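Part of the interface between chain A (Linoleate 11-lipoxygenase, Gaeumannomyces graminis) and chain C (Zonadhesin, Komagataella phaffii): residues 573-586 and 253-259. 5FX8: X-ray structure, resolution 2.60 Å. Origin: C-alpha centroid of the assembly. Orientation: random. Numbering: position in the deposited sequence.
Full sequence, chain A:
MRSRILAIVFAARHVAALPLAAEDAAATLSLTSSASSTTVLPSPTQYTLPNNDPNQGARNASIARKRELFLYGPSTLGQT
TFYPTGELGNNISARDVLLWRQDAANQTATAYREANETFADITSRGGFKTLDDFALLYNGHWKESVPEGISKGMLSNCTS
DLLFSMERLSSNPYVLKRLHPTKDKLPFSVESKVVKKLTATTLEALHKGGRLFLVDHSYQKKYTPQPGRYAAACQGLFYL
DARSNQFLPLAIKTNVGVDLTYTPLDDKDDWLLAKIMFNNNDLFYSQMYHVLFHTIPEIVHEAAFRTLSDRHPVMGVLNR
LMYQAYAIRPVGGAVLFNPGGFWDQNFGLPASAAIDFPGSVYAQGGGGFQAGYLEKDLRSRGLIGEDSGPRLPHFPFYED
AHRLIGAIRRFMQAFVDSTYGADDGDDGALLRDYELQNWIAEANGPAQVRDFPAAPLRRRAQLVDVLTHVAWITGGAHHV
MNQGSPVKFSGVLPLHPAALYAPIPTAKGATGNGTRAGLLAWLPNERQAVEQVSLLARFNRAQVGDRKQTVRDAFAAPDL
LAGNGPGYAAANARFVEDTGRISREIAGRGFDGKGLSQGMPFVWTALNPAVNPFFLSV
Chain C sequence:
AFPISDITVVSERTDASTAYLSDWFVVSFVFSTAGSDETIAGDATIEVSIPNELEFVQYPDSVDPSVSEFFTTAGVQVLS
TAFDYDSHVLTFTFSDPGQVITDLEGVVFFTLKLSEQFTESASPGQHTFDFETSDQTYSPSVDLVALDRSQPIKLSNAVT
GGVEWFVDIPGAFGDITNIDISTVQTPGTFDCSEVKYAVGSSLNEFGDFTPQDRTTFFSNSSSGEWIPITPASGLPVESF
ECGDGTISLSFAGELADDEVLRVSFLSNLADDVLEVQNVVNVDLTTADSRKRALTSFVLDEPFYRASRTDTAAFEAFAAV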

# COMPACT_ATOMS: atom_id res chain seq x y z
N ALA A 573 10.55 12.39 -18.41
CA ALA A 573 10.68 13.69 -17.77
C ALA A 573 9.37 14.45 -17.82
O ALA A 573 9.01 15.14 -16.87
CB ALA A 573 11.79 14.49 -18.44
N ARG A 574 8.64 14.33 -18.92
CA ARG A 574 7.34 14.97 -18.94
C ARG A 574 6.41 14.35 -17.90
O ARG A 574 5.62 15.06 -17.27
CB ARG A 574 6.75 14.89 -20.34
CG ARG A 574 5.37 15.49 -20.48
CD ARG A 574 5.29 16.97 -20.16
NE ARG A 574 3.95 17.51 -20.41
CZ ARG A 574 3.55 18.03 -21.58
NH1 ARG A 574 4.37 18.07 -22.63
NH2 ARG A 574 2.31 18.49 -21.71
N PHE A 575 6.53 13.04 -17.69
CA PHE A 575 5.67 12.37 -16.71
C PHE A 575 6.02 12.81 -15.29
O PHE A 575 5.13 13.02 -14.48
CB PHE A 575 5.79 10.86 -16.87
CG PHE A 575 4.99 10.09 -15.87
CD1 PHE A 575 3.61 9.97 -16.01
CD2 PHE A 575 5.60 9.47 -14.80
CE1 PHE A 575 2.88 9.24 -15.08
CE2 PHE A 575 4.87 8.73 -13.87
CZ PHE A 575 3.52 8.62 -14.01
N VAL A 576 7.31 12.98 -15.01
CA VAL A 576 7.74 13.48 -13.72
C VAL A 576 7.22 14.89 -13.47
O VAL A 576 6.82 15.23 -12.36
CB VAL A 576 9.27 13.42 -13.63
CG1 VAL A 576 9.75 14.22 -12.45
CG2 VAL A 576 9.67 12.00 -13.52
N GLU A 577 7.24 15.74 -14.49
CA GLU A 577 6.72 17.07 -14.24
C GLU A 577 5.19 17.05 -14.09
O GLU A 577 4.64 17.76 -13.23
CB GLU A 577 7.18 18.04 -15.33
CG GLU A 577 6.48 19.41 -15.33
CD GLU A 577 6.73 20.32 -14.08
OE1 GLU A 577 6.31 19.96 -12.94
OE2 GLU A 577 7.31 21.42 -14.26
N ASP A 578 4.49 16.24 -14.89
CA ASP A 578 3.03 16.20 -14.82
C ASP A 578 2.56 15.72 -13.46
O ASP A 578 1.67 16.33 -12.85
CB ASP A 578 2.45 15.29 -15.89
CG ASP A 578 2.61 15.82 -17.29
OD1 ASP A 578 3.03 16.99 -17.49
OD2 ASP A 578 2.30 15.04 -18.22
N THR A 579 3.13 14.61 -12.99
CA THR A 579 2.79 14.11 -11.67
C THR A 579 3.31 15.02 -10.56
O THR A 579 2.79 14.97 -9.45
CB THR A 579 3.32 12.68 -11.47
OG1 THR A 579 4.74 12.65 -11.62
CG2 THR A 579 2.69 11.73 -12.47
N GLY A 580 4.29 15.87 -10.83
CA GLY A 580 4.61 16.90 -9.87
C GLY A 580 3.47 17.90 -9.71
O GLY A 580 3.10 18.27 -8.59
N ARG A 581 2.88 18.32 -10.83
CA ARG A 581 1.72 19.20 -10.75
C ARG A 581 0.59 18.52 -10.01
O ARG A 581 -0.05 19.12 -9.15
CB ARG A 581 1.26 19.59 -12.15
CG ARG A 581 1.80 20.88 -12.67
CD ARG A 581 1.52 21.02 -14.17
NE ARG A 581 0.13 21.36 -14.47
CZ ARG A 581 -0.30 22.58 -14.78
NH1 ARG A 581 0.55 23.61 -14.83
NH2 ARG A 581 -1.58 22.78 -15.04
N ILE A 582 0.32 17.26 -10.35
CA ILE A 582 -0.83 16.59 -9.76
C ILE A 582 -0.63 16.40 -8.27
O ILE A 582 -1.56 16.58 -7.47
CB ILE A 582 -1.10 15.26 -10.49
CG1 ILE A 582 -1.57 15.52 -11.92
CG2 ILE A 582 -2.11 14.43 -9.73
CD1 ILE A 582 -1.53 14.31 -12.80
N SER A 583 0.60 16.10 -7.86
CA SER A 583 0.80 15.82 -6.45
C SER A 583 0.79 17.10 -5.64
O SER A 583 0.28 17.12 -4.52
CB SER A 583 2.09 15.04 -6.26
OG SER A 583 3.21 15.83 -6.51
N ARG A 584 1.30 18.20 -6.20
CA ARG A 584 1.13 19.47 -5.51
C ARG A 584 -0.35 19.85 -5.40
O ARG A 584 -0.78 20.32 -4.35
CB ARG A 584 1.94 20.56 -6.20
CG ARG A 584 3.41 20.41 -5.94
CD ARG A 584 4.20 21.56 -6.47
NE ARG A 584 4.14 21.67 -7.92
CZ ARG A 584 4.90 20.99 -8.77
NH1 ARG A 584 5.81 20.11 -8.35
NH2 ARG A 584 4.75 21.18 -10.06
N GLU A 585 -1.15 19.63 -6.45
CA GLU A 585 -2.58 19.92 -6.33
C GLU A 585 -3.22 19.09 -5.22
O GLU A 585 -4.04 19.60 -4.46
CB GLU A 585 -3.32 19.66 -7.65
CG GLU A 585 -2.96 20.55 -8.80
CD GLU A 585 -3.52 20.06 -10.14
OE1 GLU A 585 -4.27 19.05 -10.15
OE2 GLU A 585 -3.20 20.68 -11.18
N ILE A 586 -2.88 17.81 -5.11
CA ILE A 586 -3.58 16.98 -4.15
C ILE A 586 -3.11 17.28 -2.73
O ILE A 586 -3.92 17.46 -1.83
CB ILE A 586 -3.43 15.49 -4.50
CG1 ILE A 586 -4.13 15.22 -5.83
CG2 ILE A 586 -4.02 14.61 -3.39
CD1 ILE A 586 -3.96 13.86 -6.32
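Chain C (253-259) GELADDE

Residues 573-586 of chain A form an unbroken stretch of helix, and one side of it receives a segment of chain C that is neither helix nor strand. C:Glu254 and C:Leu255 are extended; from C:Ala256 to C:Glu259 the chain folds into a type I beta turn, closed by C:Glu259 N donating to C:Ala256 O at 3.0 Å. The backbones stay well apart, nearest at the CA atoms of A:Ile582 and C:Glu254 (8.5 Å), so long side chains must span the gap. As chain C advances from C:Glu254 to C:Asp258, its contacts move back along the helix, from A:Glu585 to A:Arg574.

Charge dominates the contact. C:Glu254 points toward the helix, and its OE1 forms a long salt bridge with A:Arg581 NE at 3.8 Å, lying at the edge of the guanidinium, near its plane. The same carboxylate meets A:Glu585: C:Glu254 OE2 and A:Glu585 OE2 are 2.7 Å apart, so close for two acids that one probably carries a proton. A:Arg581 NH2 also comes within 3.3 Å of C:Leu255 O, but the angle is too poor for a hydrogen bond. Farther along, A:Arg574 NH2 lies 4.3 Å from C:Asp258 OD1, an attraction of charges without a directed N-H.

Packing is modest. A:Ile582 CG1 touches C:Glu254 OE1 at 3.5 Å, while A:Arg574 NH2 reaches C:Ala256 CB at 3.3 Å, at an oblique angle to the guanidinium. The CA-to-CB bond of C:Leu255 points away from the helix, and it is its carbonyl O that approaches A:Arg581.

Internal bonds and one water complete the arrangement. A:Arg574 NE is held by A:Asp578 OD1 in a salt bridge of 3.1 Å, and C:Ala256 N donates to C:Glu259 OE1 at 3.1 Å. The water accepts from A:Arg574 NH2 (3.0 Å) and donates to C:Glu259 OE2 (3.3 Å), linking the two chains.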

# COMPACT_ATOMS: atom_id res chain seq x y z
N GLY C 253 -9.15 19.74 -15.58
CA GLY C 253 -8.13 19.00 -16.28
C GLY C 253 -6.83 19.76 -16.22
O GLY C 253 -6.74 20.85 -15.64
N GLU C 254 -5.84 19.17 -16.81
CA GLU C 254 -4.49 19.69 -16.73
C GLU C 254 -4.21 20.35 -18.06
O GLU C 254 -4.08 19.68 -19.09
CB GLU C 254 -3.50 18.58 -16.40
CG GLU C 254 -3.79 17.80 -15.11
CD GLU C 254 -3.38 18.55 -13.84
OE1 GLU C 254 -2.18 18.54 -13.48
OE2 GLU C 254 -4.24 19.18 -13.21
N LEU C 255 -4.14 21.66 -18.06
CA LEU C 255 -3.78 22.39 -19.26
C LEU C 255 -2.28 22.68 -19.18
O LEU C 255 -1.83 23.40 -18.29
CB LEU C 255 -4.61 23.65 -19.39
CG LEU C 255 -4.76 24.18 -20.81
CD1 LEU C 255 -5.45 23.17 -21.69
CD2 LEU C 255 -5.51 25.48 -20.76
N ALA C 256 -1.53 22.08 -20.09
CA ALA C 256 -0.08 22.18 -20.06
C ALA C 256 0.36 23.61 -20.36
O ALA C 256 -0.35 24.41 -20.99
CB ALA C 256 0.54 21.22 -21.07
N ASP C 257 1.56 23.91 -19.90
CA ASP C 257 2.13 25.24 -20.05
C ASP C 257 2.18 25.69 -21.51
O ASP C 257 2.05 26.88 -21.79
CB ASP C 257 3.51 25.24 -19.41
CG ASP C 257 4.31 26.44 -19.79
OD1 ASP C 257 4.09 27.50 -19.18
OD2 ASP C 257 5.15 26.31 -20.69
N ASP C 258 2.34 24.76 -22.45
CA ASP C 258 2.46 25.10 -23.86
C ASP C 258 1.18 24.83 -24.64
O ASP C 258 1.23 24.71 -25.87
CB ASP C 258 3.63 24.33 -24.48
CG ASP C 258 3.30 22.86 -24.73
OD1 ASP C 258 2.72 22.19 -23.85
OD2 ASP C 258 3.61 22.37 -25.83
N GLU C 259 0.06 24.69 -23.97
CA GLU C 259 -1.17 24.30 -24.64
C GLU C 259 -2.19 25.42 -24.57
O GLU C 259 -2.13 26.29 -23.71
CB GLU C 259 -1.73 23.02 -24.02
CG GLU C 259 -1.04 21.75 -24.49
CD GLU C 259 -1.59 20.51 -23.83
OE1 GLU C 259 -2.21 20.67 -22.76
OE2 GLU C 259 -1.41 19.39 -24.36
O HOH W 1 1.81 18.82 -24.68